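Local coordinates for protein MamA (Candidatus Magnetobacterium bavaricum, PDB 3VTX) that is a tetratricopeptide-repeat (TPR) protein, an all-helical scaffold of stacked helix hairpins that, like other TPR proteins, probably serves as a platform for protein-protein contacts, at residues Ala75-Gly80 and Thr104-Ala109; Asp87-Ala92 and Gly114-Ser119; Arg26-Val31 and Val39-Lys44; Asp35-Glu40 and Val66-Thr71; Glu128-Thr133 and Tyr144-Leu149. All blocks are in the same frame, centred on the assembly; numbering follows the deposited sequence.

Interaction 1: Ala75-Gly80 and Thr104-Ala109; sequences AYYILG and TVYADA
In the stacked helices of a TPR array, Tyr77 of helix 73-85 reaches Tyr106, Asp108 and Ala109 at the start of helix 107-119. The intervening chain, largely helix 89-102, brings these two non-consecutive helices side by side, and their closest CA atoms, those of Tyr77 and Ala109, lie 6.0 Å apart. Tyr77 does most of the work. With CG trans to its own N (chi1 169°), its ring reaches out from the helix and lies against the first turn of its neighbour. Tyr106, at the N-cap position and the centre of an inverse gamma turn, sends its side chain back across that of Tyr77 at nearly a right angle. The two rings meet obliquely, centroids 5.1 Å apart and planes 42° to each other. Beyond Tyr106 the Tyr77 ring runs along backbone: Tyr77 CD1 lies 3.7 Å from Ala109 CA, and Tyr77 CE1 is 3.5 Å from Asp108 O. A small residue suits position 109, since its methyl also packs against Ile100 of helix 89-102, while the flat side chain of tyrosine is long enough to reach Asp108 and bring Tyr77 OH to 3.7 Å from Asp108 CB. At the base of the Tyr77 side chain, Tyr106 OH rests 3.4 Å from Tyr77 CB.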
# COMPACT_ATOMS: atom_id res chain seq x y z
N ALA A 75 6.49 -6.55 -2.87
CA ALA A 75 7.17 -5.65 -3.79
C ALA A 75 6.22 -4.97 -4.77
O ALA A 75 6.33 -3.78 -5.01
CB ALA A 75 8.29 -6.37 -4.52
N TYR A 76 5.32 -5.75 -5.38
CA TYR A 76 4.30 -5.23 -6.24
C TYR A 76 3.37 -4.25 -5.52
O TYR A 76 2.96 -3.24 -6.13
CB TYR A 76 3.57 -6.36 -6.96
CG TYR A 76 4.31 -6.94 -8.14
CD1 TYR A 76 4.53 -6.18 -9.28
CD2 TYR A 76 4.77 -8.28 -8.14
CE1 TYR A 76 5.21 -6.72 -10.36
CE2 TYR A 76 5.42 -8.81 -9.23
CZ TYR A 76 5.62 -8.06 -10.32
OH TYR A 76 6.26 -8.59 -11.46
N TYR A 77 3.00 -4.57 -4.28
CA TYR A 77 2.13 -3.70 -3.52
C TYR A 77 2.83 -2.36 -3.32
O TYR A 77 2.20 -1.31 -3.42
CB TYR A 77 1.79 -4.35 -2.15
CG TYR A 77 1.10 -3.37 -1.19
CD1 TYR A 77 -0.23 -2.91 -1.44
CD2 TYR A 77 1.78 -2.85 -0.10
CE1 TYR A 77 -0.80 -2.03 -0.57
CE2 TYR A 77 1.18 -1.92 0.79
CZ TYR A 77 -0.10 -1.53 0.49
OH TYR A 77 -0.75 -0.61 1.30
N ILE A 78 4.10 -2.38 -2.95
CA ILE A 78 4.83 -1.15 -2.66
C ILE A 78 5.02 -0.39 -3.94
O ILE A 78 4.78 0.80 -3.97
CB ILE A 78 6.15 -1.38 -1.94
CG1 ILE A 78 5.93 -2.10 -0.58
CG2 ILE A 78 6.88 -0.01 -1.80
CD1 ILE A 78 7.24 -2.64 0.13
N LEU A 79 5.35 -1.08 -5.02
CA LEU A 79 5.52 -0.47 -6.33
C LEU A 79 4.22 0.15 -6.77
O LEU A 79 4.16 1.26 -7.24
CB LEU A 79 5.95 -1.51 -7.37
CG LEU A 79 6.08 -1.03 -8.85
CD1 LEU A 79 7.00 0.21 -8.94
CD2 LEU A 79 6.60 -2.19 -9.80
N GLY A 80 3.14 -0.59 -6.63
CA GLY A 80 1.84 0.01 -7.07
C GLY A 80 1.37 1.16 -6.19
O GLY A 80 0.89 2.16 -6.70
N THR A 104 -4.03 -13.64 -3.07
CA THR A 104 -5.45 -13.30 -3.37
C THR A 104 -6.22 -12.91 -2.13
O THR A 104 -7.39 -12.45 -2.21
CB THR A 104 -6.16 -14.42 -4.14
OG1 THR A 104 -6.12 -15.59 -3.34
CG2 THR A 104 -5.52 -14.67 -5.52
N VAL A 105 -5.59 -12.97 -0.98
CA VAL A 105 -6.15 -12.42 0.24
C VAL A 105 -5.41 -11.14 0.81
O VAL A 105 -5.44 -10.85 2.02
CB VAL A 105 -6.41 -13.48 1.29
CG1 VAL A 105 -7.47 -14.44 0.76
CG2 VAL A 105 -5.13 -14.20 1.72
N TYR A 106 -4.77 -10.37 -0.08
CA TYR A 106 -3.90 -9.30 0.34
C TYR A 106 -4.79 -8.06 0.53
O TYR A 106 -4.95 -7.25 -0.41
CB TYR A 106 -2.88 -8.96 -0.73
CG TYR A 106 -1.64 -8.18 -0.31
CD1 TYR A 106 -1.56 -7.48 0.88
CD2 TYR A 106 -0.56 -8.14 -1.17
CE1 TYR A 106 -0.41 -6.75 1.22
CE2 TYR A 106 0.61 -7.47 -0.82
CZ TYR A 106 0.68 -6.78 0.36
OH TYR A 106 1.80 -6.15 0.69
N ALA A 107 -5.31 -7.90 1.72
CA ALA A 107 -6.32 -6.83 1.92
C ALA A 107 -5.81 -5.44 1.63
O ALA A 107 -6.54 -4.63 1.10
CB ALA A 107 -6.83 -6.91 3.37
N ASP A 108 -4.58 -5.13 2.00
CA ASP A 108 -4.03 -3.81 1.72
C ASP A 108 -3.98 -3.47 0.24
O ASP A 108 -4.23 -2.30 -0.14
CB ASP A 108 -2.66 -3.64 2.33
CG ASP A 108 -2.73 -3.21 3.83
OD1 ASP A 108 -3.18 -2.05 4.17
OD2 ASP A 108 -2.24 -4.02 4.61
N ALA A 109 -3.68 -4.47 -0.56
CA ALA A 109 -3.62 -4.32 -1.98
C ALA A 109 -4.97 -4.10 -2.58
O ALA A 109 -5.09 -3.26 -3.49
CB ALA A 109 -2.94 -5.57 -2.62

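Interaction 2: Asp87-Ala92 and Gly114-Ser119; sequences DEKQAA and GLVYDS
Lys89 and Ser119 supply the polar half of this contact, which joins two successive helices of the TPR array, 89-102 and 107-119. The lysine chain, extended beyond CG, reaches along the opposing helix until Lys89 NZ donates a hydrogen bond of 2.9 Å to Ser119 OG. That oxygen has a second task: Ser119 OG donates to Val116 O, one turn back, at 2.6 Å, with a C=O...donor angle of 130° and a slight tilt from the carbonyl plane. Placing OG between its own backbone N and carbonyl carbon (chi1 76°) turns it back toward that carbonyl. Serine fits because a single hydroxyl can give one bond and take another, and its donation to Val116 O fixes the rotation of the group that receives the ammonium.

The apolar half shares the two methyls of Val116 between Lys89 and Ala92. Val116 CG1 lies 4.1 Å from Lys89 CB, while Val116 CG2 meets Ala92 CB at 4.2 Å. A small alanine suits this buried position facing the branched valine.

Helix 73-85 closes the side of this pair, Phe84 touching both Val116 and Ser119, and Ile93 and Leu96, further along helix 89-102, also touch Val116.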
# COMPACT_ATOMS: atom_id res chain seq x y z
N ASP A 87 1.19 9.69 -9.21
CA ASP A 87 0.16 9.99 -10.23
C ASP A 87 0.34 9.17 -11.49
O ASP A 87 0.16 9.69 -12.63
CB ASP A 87 0.19 11.49 -10.57
CG ASP A 87 -1.13 11.98 -11.03
OD1 ASP A 87 -2.12 11.38 -10.56
OD2 ASP A 87 -1.18 12.95 -11.83
N GLU A 88 0.77 7.93 -11.34
CA GLU A 88 0.93 6.99 -12.46
C GLU A 88 -0.09 5.88 -12.18
O GLU A 88 0.24 4.83 -11.71
CB GLU A 88 2.35 6.46 -12.60
CG GLU A 88 3.35 7.51 -13.07
CD GLU A 88 3.03 8.02 -14.48
OE1 GLU A 88 2.47 7.22 -15.28
OE2 GLU A 88 3.27 9.23 -14.77
N LYS A 89 -1.35 6.13 -12.54
CA LYS A 89 -2.47 5.29 -12.01
C LYS A 89 -2.57 3.99 -12.72
O LYS A 89 -2.82 2.99 -12.08
CB LYS A 89 -3.77 6.07 -12.11
CG LYS A 89 -3.87 7.16 -11.11
CD LYS A 89 -5.13 7.90 -11.23
CE LYS A 89 -5.18 9.06 -10.31
NZ LYS A 89 -6.56 9.68 -10.35
N GLN A 90 -2.31 3.94 -14.04
CA GLN A 90 -2.31 2.65 -14.68
C GLN A 90 -1.16 1.77 -14.26
O GLN A 90 -1.31 0.56 -14.15
CB GLN A 90 -2.33 2.77 -16.20
CG GLN A 90 -2.53 1.43 -16.94
CD GLN A 90 -3.81 0.74 -16.53
OE1 GLN A 90 -4.87 1.34 -16.59
NE2 GLN A 90 -3.69 -0.49 -16.05
N ALA A 91 0.01 2.36 -13.98
CA ALA A 91 1.09 1.54 -13.50
C ALA A 91 0.73 1.03 -12.09
O ALA A 91 1.23 0.01 -11.67
CB ALA A 91 2.44 2.38 -13.45
N ALA A 92 -0.01 1.82 -11.34
CA ALA A 92 -0.42 1.46 -9.99
C ALA A 92 -1.34 0.24 -10.07
O ALA A 92 -1.17 -0.69 -9.33
CB ALA A 92 -1.10 2.61 -9.26
N GLY A 114 -8.74 -0.30 -4.90
CA GLY A 114 -10.02 0.39 -4.86
C GLY A 114 -9.90 1.92 -4.80
O GLY A 114 -10.61 2.65 -5.55
N LEU A 115 -8.93 2.40 -4.01
CA LEU A 115 -8.66 3.83 -3.90
C LEU A 115 -8.23 4.35 -5.27
O LEU A 115 -8.69 5.45 -5.71
CB LEU A 115 -7.59 4.14 -2.88
CG LEU A 115 -8.03 3.88 -1.43
CD1 LEU A 115 -6.80 4.19 -0.53
CD2 LEU A 115 -9.28 4.71 -0.94
N VAL A 116 -7.37 3.63 -5.95
CA VAL A 116 -6.89 4.06 -7.26
C VAL A 116 -8.11 4.12 -8.26
O VAL A 116 -8.31 5.19 -8.92
CB VAL A 116 -5.79 3.18 -7.80
CG1 VAL A 116 -5.33 3.67 -9.22
CG2 VAL A 116 -4.59 3.17 -6.92
N TYR A 117 -8.90 3.08 -8.34
CA TYR A 117 -10.07 3.05 -9.23
C TYR A 117 -11.04 4.16 -8.93
O TYR A 117 -11.46 4.89 -9.81
CB TYR A 117 -10.78 1.76 -9.13
CG TYR A 117 -10.18 0.62 -9.95
CD1 TYR A 117 -9.77 0.77 -11.29
CD2 TYR A 117 -10.14 -0.65 -9.39
CE1 TYR A 117 -9.26 -0.33 -11.99
CE2 TYR A 117 -9.63 -1.74 -10.11
CZ TYR A 117 -9.22 -1.55 -11.38
OH TYR A 117 -8.75 -2.67 -12.05
N ASP A 118 -11.28 4.42 -7.65
CA ASP A 118 -12.26 5.44 -7.34
C ASP A 118 -11.72 6.82 -7.77
O ASP A 118 -12.52 7.67 -8.21
CB ASP A 118 -12.63 5.48 -5.89
CG ASP A 118 -14.04 6.14 -5.64
OD1 ASP A 118 -14.99 5.76 -6.34
OD2 ASP A 118 -14.08 7.09 -4.78
N SER A 119 -10.42 7.01 -7.64
CA SER A 119 -9.80 8.27 -8.02
C SER A 119 -9.91 8.54 -9.48
O SER A 119 -9.76 9.71 -9.87
CB SER A 119 -8.35 8.41 -7.61
OG SER A 119 -7.50 7.64 -8.46

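Interaction 3: Arg26-Val31 and Val39-Lys44; sequences RAYKKV and VETLLK
Thr41 and Lys44 pack against Tyr28 in the antiparallel pair of helices 21-34 and 39-51, within a TPR helix-turn-helix. The short segments run at 151° with their axes 9.7 Å apart. Nearest of all, the Thr41 methyl CG2 sits 3.4 Å from Tyr28 O and also touches Tyr28 CB. Thr41 chi1 of -56° sets this methyl opposite the threonine's own N and toward Tyr28, leaving OG1 beside that N. The hydroxyl branch, Thr41 OG1, comes 3.5 Å from Val31 CG1, so one small branched residue nestles between two side chains a turn apart. Lys44 contributes the base of its chain: Lys44 CB lies over one face of the Tyr28 ring, 4.1 Å from the centroid and 22° off the normal, a CH-pi contact, while the rest of the lysine crosses the tyrosine at about a right angle.

A second shell holds these groups in place. Thr41 OG1 is hydrogen-bonded to Asn38 OD1, at the head of its own helix. Asp13 of helix 5-18 holds the polar ends of both other residues, its OD1 hydrogen-bonded to Tyr28 OH and its OD2 in a salt bridge with Lys44 NZ. A long, weak ion pair also joins Lys44 NZ to Glu40 OE2, 3.5 Å away.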
# COMPACT_ATOMS: atom_id res chain seq x y z
N ARG A 26 23.12 5.13 1.76
CA ARG A 26 24.53 5.02 1.38
C ARG A 26 25.04 3.59 1.43
O ARG A 26 25.69 3.14 0.48
CB ARG A 26 25.42 5.96 2.18
CG ARG A 26 25.24 7.35 1.72
CD ARG A 26 26.21 8.36 2.38
NE ARG A 26 25.71 8.79 3.66
CZ ARG A 26 26.17 8.45 4.84
NH1 ARG A 26 25.61 8.97 5.92
NH2 ARG A 26 27.22 7.68 4.92
N ALA A 27 24.75 2.89 2.51
CA ALA A 27 25.18 1.53 2.65
C ALA A 27 24.55 0.58 1.60
O ALA A 27 25.24 -0.21 0.96
CB ALA A 27 24.90 1.05 4.08
N TYR A 28 23.25 0.76 1.28
CA TYR A 28 22.59 -0.09 0.34
C TYR A 28 23.04 0.19 -1.07
O TYR A 28 23.26 -0.77 -1.89
CB TYR A 28 21.08 0.10 0.50
CG TYR A 28 20.42 -0.36 1.81
CD1 TYR A 28 20.79 -1.52 2.46
CD2 TYR A 28 19.35 0.34 2.34
CE1 TYR A 28 20.20 -1.89 3.64
CE2 TYR A 28 18.69 -0.09 3.48
CZ TYR A 28 19.11 -1.22 4.11
OH TYR A 28 18.45 -1.62 5.21
N LYS A 29 23.33 1.46 -1.36
CA LYS A 29 23.87 1.84 -2.62
C LYS A 29 25.27 1.21 -2.84
O LYS A 29 25.62 0.87 -4.00
CB LYS A 29 23.89 3.32 -2.85
CG LYS A 29 22.51 3.97 -3.14
CD LYS A 29 22.58 5.44 -3.33
CE LYS A 29 21.27 6.07 -3.69
NZ LYS A 29 21.45 7.54 -3.80
N LYS A 30 26.04 1.13 -1.76
CA LYS A 30 27.40 0.55 -1.82
C LYS A 30 27.25 -0.97 -2.16
O LYS A 30 27.94 -1.45 -3.06
CB LYS A 30 28.11 0.77 -0.52
CG LYS A 30 29.59 0.16 -0.54
CD LYS A 30 30.58 0.92 0.32
CE LYS A 30 32.06 0.54 -0.05
NZ LYS A 30 32.27 0.74 -1.54
N VAL A 31 26.30 -1.64 -1.51
CA VAL A 31 25.98 -3.04 -1.85
C VAL A 31 25.71 -3.19 -3.34
O VAL A 31 26.25 -4.09 -4.02
CB VAL A 31 24.85 -3.58 -1.05
CG1 VAL A 31 24.42 -5.00 -1.58
CG2 VAL A 31 25.14 -3.63 0.40
N VAL A 39 18.51 -8.60 -5.02
CA VAL A 39 17.09 -8.27 -4.85
C VAL A 39 16.76 -7.90 -3.42
O VAL A 39 15.94 -7.01 -3.20
CB VAL A 39 16.14 -9.38 -5.40
CG1 VAL A 39 16.28 -9.46 -6.95
CG2 VAL A 39 16.40 -10.69 -4.74
N GLU A 40 17.41 -8.52 -2.43
CA GLU A 40 17.08 -8.23 -1.03
C GLU A 40 17.38 -6.73 -0.72
O GLU A 40 16.57 -6.02 -0.04
CB GLU A 40 17.93 -9.07 -0.09
CG GLU A 40 17.68 -8.82 1.33
CD GLU A 40 18.25 -9.85 2.28
OE1 GLU A 40 19.12 -10.64 1.84
OE2 GLU A 40 17.82 -9.83 3.47
N THR A 41 18.52 -6.29 -1.24
CA THR A 41 18.96 -4.87 -1.14
C THR A 41 18.10 -3.91 -1.93
O THR A 41 17.78 -2.84 -1.43
CB THR A 41 20.44 -4.72 -1.44
OG1 THR A 41 21.12 -5.59 -0.53
CG2 THR A 41 21.01 -3.21 -1.15
N LEU A 42 17.71 -4.29 -3.13
CA LEU A 42 16.80 -3.46 -3.93
C LEU A 42 15.50 -3.21 -3.19
O LEU A 42 15.04 -2.05 -3.12
CB LEU A 42 16.56 -4.06 -5.30
CG LEU A 42 17.67 -3.90 -6.30
CD1 LEU A 42 17.47 -4.86 -7.54
CD2 LEU A 42 17.92 -2.44 -6.78
N LEU A 43 14.95 -4.22 -2.53
CA LEU A 43 13.69 -4.06 -1.81
C LEU A 43 13.91 -3.19 -0.57
O LEU A 43 13.12 -2.35 -0.25
CB LEU A 43 13.12 -5.43 -1.42
CG LEU A 43 11.79 -5.35 -0.72
CD1 LEU A 43 10.71 -4.58 -1.52
CD2 LEU A 43 11.32 -6.83 -0.43
N LYS A 44 15.00 -3.41 0.15
CA LYS A 44 15.28 -2.60 1.31
C LYS A 44 15.54 -1.15 0.95
O LYS A 44 15.01 -0.27 1.71
CB LYS A 44 16.49 -3.14 2.11
CG LYS A 44 16.14 -4.35 2.98
CD LYS A 44 17.43 -5.06 3.43
CE LYS A 44 17.08 -6.17 4.49
NZ LYS A 44 18.33 -6.70 5.04

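Interaction 4: Asp35-Glu40 and Val66-Thr71; sequences DPNNVE and VVLDTT
Leu68 and Val39 direct their first branches toward each other by keeping them opposite the carbonyl carbon: Leu68 has CG there (chi1 -66°) and Val39 has CG1 there (chi1 -67°). Val39 CG1 comes to 3.7 Å from Leu68 CB, where the first turn of helix 39-51 meets the last turn of helix 55-68. Val39 CG1 also lies 4.3 Å from Asp69 CB. The leucine's isopropyl end is turned toward Asn37, whose side chain it meets at about a right angle; Leu68 CD1 approaches Asn37 ND2 to 3.6 Å and also touches Asn37 CA.

The loop part of each segment is stiffened by polar bonds. Residues 35-38 form a type I beta turn, and Asn38 ND2 gives Asp35 OD2 a nearly straight bond of 3.1 Å, meeting the oxygen from above the carboxylate plane. Asn38 is also the N-cap residue, a place asparagine suits because its side-chain oxygen can accept from a backbone N-H at the helix start that has no partner in a preceding turn. Where helix 55-68 has ended, Asp69 makes an Asx turn: Asp69 OD1 accepts from Thr71 N at 2.8 Å and, through its syn lone pair, from Thr71 OG1.

Between the segments the contact is dispersive, aliphatic groups against each other and against an amide, while the polar bonds serve each side separately; the meeting of these TPR helix ends therefore rests on fit rather than on directional bonds.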
# COMPACT_ATOMS: atom_id res chain seq x y z
N ASP A 35 27.10 -5.40 -6.44
CA ASP A 35 26.18 -6.52 -6.65
C ASP A 35 24.83 -5.94 -7.05
O ASP A 35 23.91 -5.94 -6.23
CB ASP A 35 26.07 -7.30 -5.34
CG ASP A 35 25.26 -8.64 -5.47
OD1 ASP A 35 24.80 -9.02 -6.59
OD2 ASP A 35 25.07 -9.24 -4.39
N PRO A 36 24.73 -5.43 -8.28
CA PRO A 36 23.53 -4.69 -8.66
C PRO A 36 22.27 -5.48 -8.76
O PRO A 36 21.19 -4.87 -8.89
CB PRO A 36 23.86 -4.08 -10.04
CG PRO A 36 25.19 -4.67 -10.45
CD PRO A 36 25.76 -5.48 -9.33
N ASN A 37 22.38 -6.82 -8.78
CA ASN A 37 21.20 -7.64 -8.87
C ASN A 37 20.77 -8.25 -7.53
O ASN A 37 19.99 -9.19 -7.51
CB ASN A 37 21.39 -8.70 -9.96
CG ASN A 37 21.65 -8.07 -11.32
OD1 ASN A 37 22.56 -8.51 -12.04
ND2 ASN A 37 20.89 -7.02 -11.68
N ASN A 38 21.25 -7.67 -6.43
CA ASN A 38 20.90 -8.13 -5.10
C ASN A 38 19.45 -7.69 -4.83
O ASN A 38 19.21 -6.53 -4.45
CB ASN A 38 21.83 -7.48 -4.09
CG ASN A 38 21.73 -8.10 -2.72
OD1 ASN A 38 20.76 -7.91 -1.95
ND2 ASN A 38 22.74 -8.90 -2.40
N VAL A 39 18.51 -8.60 -5.02
CA VAL A 39 17.09 -8.27 -4.85
C VAL A 39 16.76 -7.90 -3.42
O VAL A 39 15.94 -7.01 -3.20
CB VAL A 39 16.14 -9.38 -5.40
CG1 VAL A 39 16.28 -9.46 -6.95
CG2 VAL A 39 16.40 -10.69 -4.74
N GLU A 40 17.41 -8.52 -2.43
CA GLU A 40 17.08 -8.23 -1.03
C GLU A 40 17.38 -6.73 -0.72
O GLU A 40 16.57 -6.02 -0.04
CB GLU A 40 17.93 -9.07 -0.09
CG GLU A 40 17.68 -8.82 1.33
CD GLU A 40 18.25 -9.85 2.28
OE1 GLU A 40 19.12 -10.64 1.84
OE2 GLU A 40 17.82 -9.83 3.47
N VAL A 66 11.61 -5.93 -9.78
CA VAL A 66 10.59 -6.77 -10.40
C VAL A 66 11.08 -7.31 -11.75
O VAL A 66 10.52 -8.31 -12.24
CB VAL A 66 9.16 -6.11 -10.47
CG1 VAL A 66 8.63 -5.91 -9.05
CG2 VAL A 66 9.08 -4.82 -11.30
N VAL A 67 12.05 -6.66 -12.37
CA VAL A 67 12.74 -7.23 -13.54
C VAL A 67 13.40 -8.55 -13.18
O VAL A 67 13.44 -9.52 -14.01
CB VAL A 67 13.78 -6.27 -14.15
CG1 VAL A 67 14.82 -7.03 -15.07
CG2 VAL A 67 13.05 -5.20 -14.91
N LEU A 68 13.91 -8.62 -11.97
CA LEU A 68 14.69 -9.75 -11.53
C LEU A 68 13.86 -10.73 -10.77
O LEU A 68 14.21 -11.90 -10.78
CB LEU A 68 15.86 -9.31 -10.63
CG LEU A 68 16.93 -8.49 -11.24
CD1 LEU A 68 17.69 -7.61 -10.17
CD2 LEU A 68 17.85 -9.47 -11.96
N ASP A 69 12.73 -10.31 -10.17
CA ASP A 69 11.92 -11.15 -9.28
C ASP A 69 10.45 -10.78 -9.40
O ASP A 69 10.05 -9.73 -8.94
CB ASP A 69 12.42 -11.01 -7.87
CG ASP A 69 11.77 -12.03 -6.89
OD1 ASP A 69 10.61 -12.48 -7.14
OD2 ASP A 69 12.37 -12.29 -5.81
N THR A 70 9.65 -11.68 -9.99
CA THR A 70 8.26 -11.44 -10.20
C THR A 70 7.39 -12.16 -9.19
O THR A 70 6.20 -12.32 -9.44
CB THR A 70 7.86 -11.76 -11.63
OG1 THR A 70 8.12 -13.15 -11.86
CG2 THR A 70 8.67 -10.89 -12.65
N THR A 71 7.97 -12.58 -8.06
CA THR A 71 7.28 -13.48 -7.16
C THR A 71 6.86 -12.88 -5.80
O THR A 71 6.29 -13.56 -4.99
CB THR A 71 8.16 -14.70 -6.81
OG1 THR A 71 9.24 -14.28 -5.98
CG2 THR A 71 8.71 -15.43 -8.13

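Interaction 5: Glu128-Thr133 and Tyr144-Leu149; sequences EAYEKT and YQSIGL
Tyr130 and Ile147 sit where segments 128-133 and 144-149 come closest, their CA atoms 6.5 Å apart. The two helical pieces run nearly antiparallel, at 162°, with axes 9.5 Å apart. The side chains of Tyr130 and Ile147 slide past each other in opposite directions, and the packing is tight: Ile147 chi1 of -63° holds CG1 beside its backbone N and against the tyrosine, with Tyr130 CB 3.3 Å from Ile147 CG1. Further out, Ile147 CD1 just touches Glu131 CG at 4.2 Å.

This is the meeting of helices 123-136 and 141-153, neighbours in the TPR array whose sequences fall in successive repeats. Ser146 suits its place beside the aromatic ring because it is small: Ser146 CB stands over one face of the Tyr130 ring, 3.7 Å from the centroid and 17° off the normal, a CH-pi contact. Its hydroxyl turns elsewhere, hydrogen-bonded to Tyr111 OH and Arg142 O, and Tyr111 in turn meets the Tyr130 ring. A water closes the polar edge of the contact, donating to Ser146 O at 2.8 Å and hydrogen-bonded to Tyr130 OH at the same length. Within helix 123-136, Thr133 OG1 and Thr133 N grip Ala129 O from opposite faces of its plane.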
# COMPACT_ATOMS: atom_id res chain seq x y z
N GLU A 128 -15.97 -3.23 -6.11
CA GLU A 128 -15.59 -4.66 -6.12
C GLU A 128 -14.35 -4.89 -5.22
O GLU A 128 -14.34 -5.78 -4.36
CB GLU A 128 -15.32 -5.08 -7.58
CG GLU A 128 -14.84 -6.55 -7.80
CD GLU A 128 -14.70 -6.89 -9.30
OE1 GLU A 128 -14.35 -6.03 -10.16
OE2 GLU A 128 -14.94 -8.06 -9.58
N ALA A 129 -13.35 -4.01 -5.35
CA ALA A 129 -12.09 -4.15 -4.58
C ALA A 129 -12.36 -3.88 -3.10
O ALA A 129 -11.85 -4.54 -2.18
CB ALA A 129 -11.03 -3.10 -5.09
N TYR A 130 -13.17 -2.87 -2.79
CA TYR A 130 -13.50 -2.64 -1.39
C TYR A 130 -14.30 -3.79 -0.71
O TYR A 130 -14.12 -4.04 0.50
CB TYR A 130 -14.30 -1.34 -1.18
CG TYR A 130 -13.66 -0.06 -1.68
CD1 TYR A 130 -12.33 0.20 -1.45
CD2 TYR A 130 -14.44 0.94 -2.32
CE1 TYR A 130 -11.76 1.44 -1.84
CE2 TYR A 130 -13.87 2.18 -2.74
CZ TYR A 130 -12.52 2.37 -2.53
OH TYR A 130 -11.98 3.62 -2.80
N GLU A 131 -15.23 -4.37 -1.47
CA GLU A 131 -16.02 -5.50 -1.02
C GLU A 131 -15.07 -6.65 -0.68
O GLU A 131 -15.22 -7.29 0.38
CB GLU A 131 -17.03 -5.89 -2.10
CG GLU A 131 -18.22 -4.95 -2.11
CD GLU A 131 -19.23 -5.24 -3.15
OE1 GLU A 131 -18.89 -5.91 -4.16
OE2 GLU A 131 -20.40 -4.80 -2.96
N LYS A 132 -14.06 -6.83 -1.52
CA LYS A 132 -13.08 -7.90 -1.27
C LYS A 132 -12.33 -7.57 -0.03
O LYS A 132 -12.07 -8.46 0.75
CB LYS A 132 -12.12 -8.08 -2.43
CG LYS A 132 -11.27 -9.29 -2.40
CD LYS A 132 -12.06 -10.60 -2.65
CE LYS A 132 -11.08 -11.80 -2.47
NZ LYS A 132 -11.82 -13.11 -2.31
N THR A 133 -11.95 -6.27 0.18
CA THR A 133 -11.28 -5.83 1.37
C THR A 133 -12.06 -6.17 2.62
O THR A 133 -11.50 -6.67 3.58
CB THR A 133 -10.96 -4.30 1.37
OG1 THR A 133 -10.18 -3.97 0.19
CG2 THR A 133 -10.27 -3.84 2.63
N TYR A 144 -15.89 0.53 4.45
CA TYR A 144 -17.37 0.88 4.34
C TYR A 144 -17.57 2.33 3.96
O TYR A 144 -18.38 2.64 3.07
CB TYR A 144 -18.08 0.65 5.64
CG TYR A 144 -18.00 -0.81 6.06
CD1 TYR A 144 -19.00 -1.69 5.73
CD2 TYR A 144 -16.93 -1.28 6.80
CE1 TYR A 144 -18.87 -3.06 6.10
CE2 TYR A 144 -16.85 -2.61 7.21
CZ TYR A 144 -17.78 -3.47 6.85
OH TYR A 144 -17.68 -4.79 7.28
N GLN A 145 -16.77 3.25 4.53
CA GLN A 145 -16.88 4.65 4.16
C GLN A 145 -16.55 4.82 2.66
O GLN A 145 -17.23 5.54 1.96
CB GLN A 145 -15.95 5.51 5.03
CG GLN A 145 -16.26 5.52 6.48
CD GLN A 145 -15.15 6.25 7.26
OE1 GLN A 145 -14.96 7.47 7.03
NE2 GLN A 145 -14.29 5.52 7.99
N SER A 146 -15.47 4.20 2.24
CA SER A 146 -14.98 4.28 0.84
C SER A 146 -16.02 3.73 -0.14
O SER A 146 -16.24 4.34 -1.23
CB SER A 146 -13.63 3.59 0.66
OG SER A 146 -12.64 4.27 1.39
N ILE A 147 -16.70 2.63 0.24
CA ILE A 147 -17.84 2.15 -0.55
C ILE A 147 -18.92 3.21 -0.67
O ILE A 147 -19.40 3.49 -1.77
CB ILE A 147 -18.41 0.80 -0.10
CG1 ILE A 147 -17.33 -0.28 -0.29
CG2 ILE A 147 -19.75 0.53 -0.87
CD1 ILE A 147 -17.74 -1.61 0.41
N GLY A 148 -19.24 3.83 0.42
CA GLY A 148 -20.23 4.92 0.44
C GLY A 148 -19.85 6.02 -0.54
O GLY A 148 -20.70 6.53 -1.31
N LEU A 149 -18.55 6.38 -0.54
CA LEU A 149 -18.12 7.50 -1.40
C LEU A 149 -18.26 7.08 -2.89
O LEU A 149 -18.65 7.88 -3.76
CB LEU A 149 -16.73 7.89 -1.10
CG LEU A 149 -16.10 9.02 -1.98
CD1 LEU A 149 -16.84 10.32 -1.64
CD2 LEU A 149 -14.62 9.20 -1.71
O HOH W 1 -14.04 5.52 -2.53

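Interactions 3 and 5 are the buried contacts, antiparallel helix pairs on opposite sides of the chain's centre, about 36 Å apart between centres; each places an aliphatic carbon over a tyrosine face. Interaction 4 is at the surface and mainly aliphatic; it shares Val39 and Glu40 with interaction 3, both using helix 39-51. Interactions 1 and 2 are partly buried and share helix 107-119: interaction 1 meets its start with oblique rings, interaction 2 its far part with a lysine-serine bond. They touch where Gly80 O lies 3.3 Å from Ala92 CB. Interactions 2 and 5 adjoin through Tyr130 OH and Gly114 O, probably hydrogen-bonded at 3.2 Å.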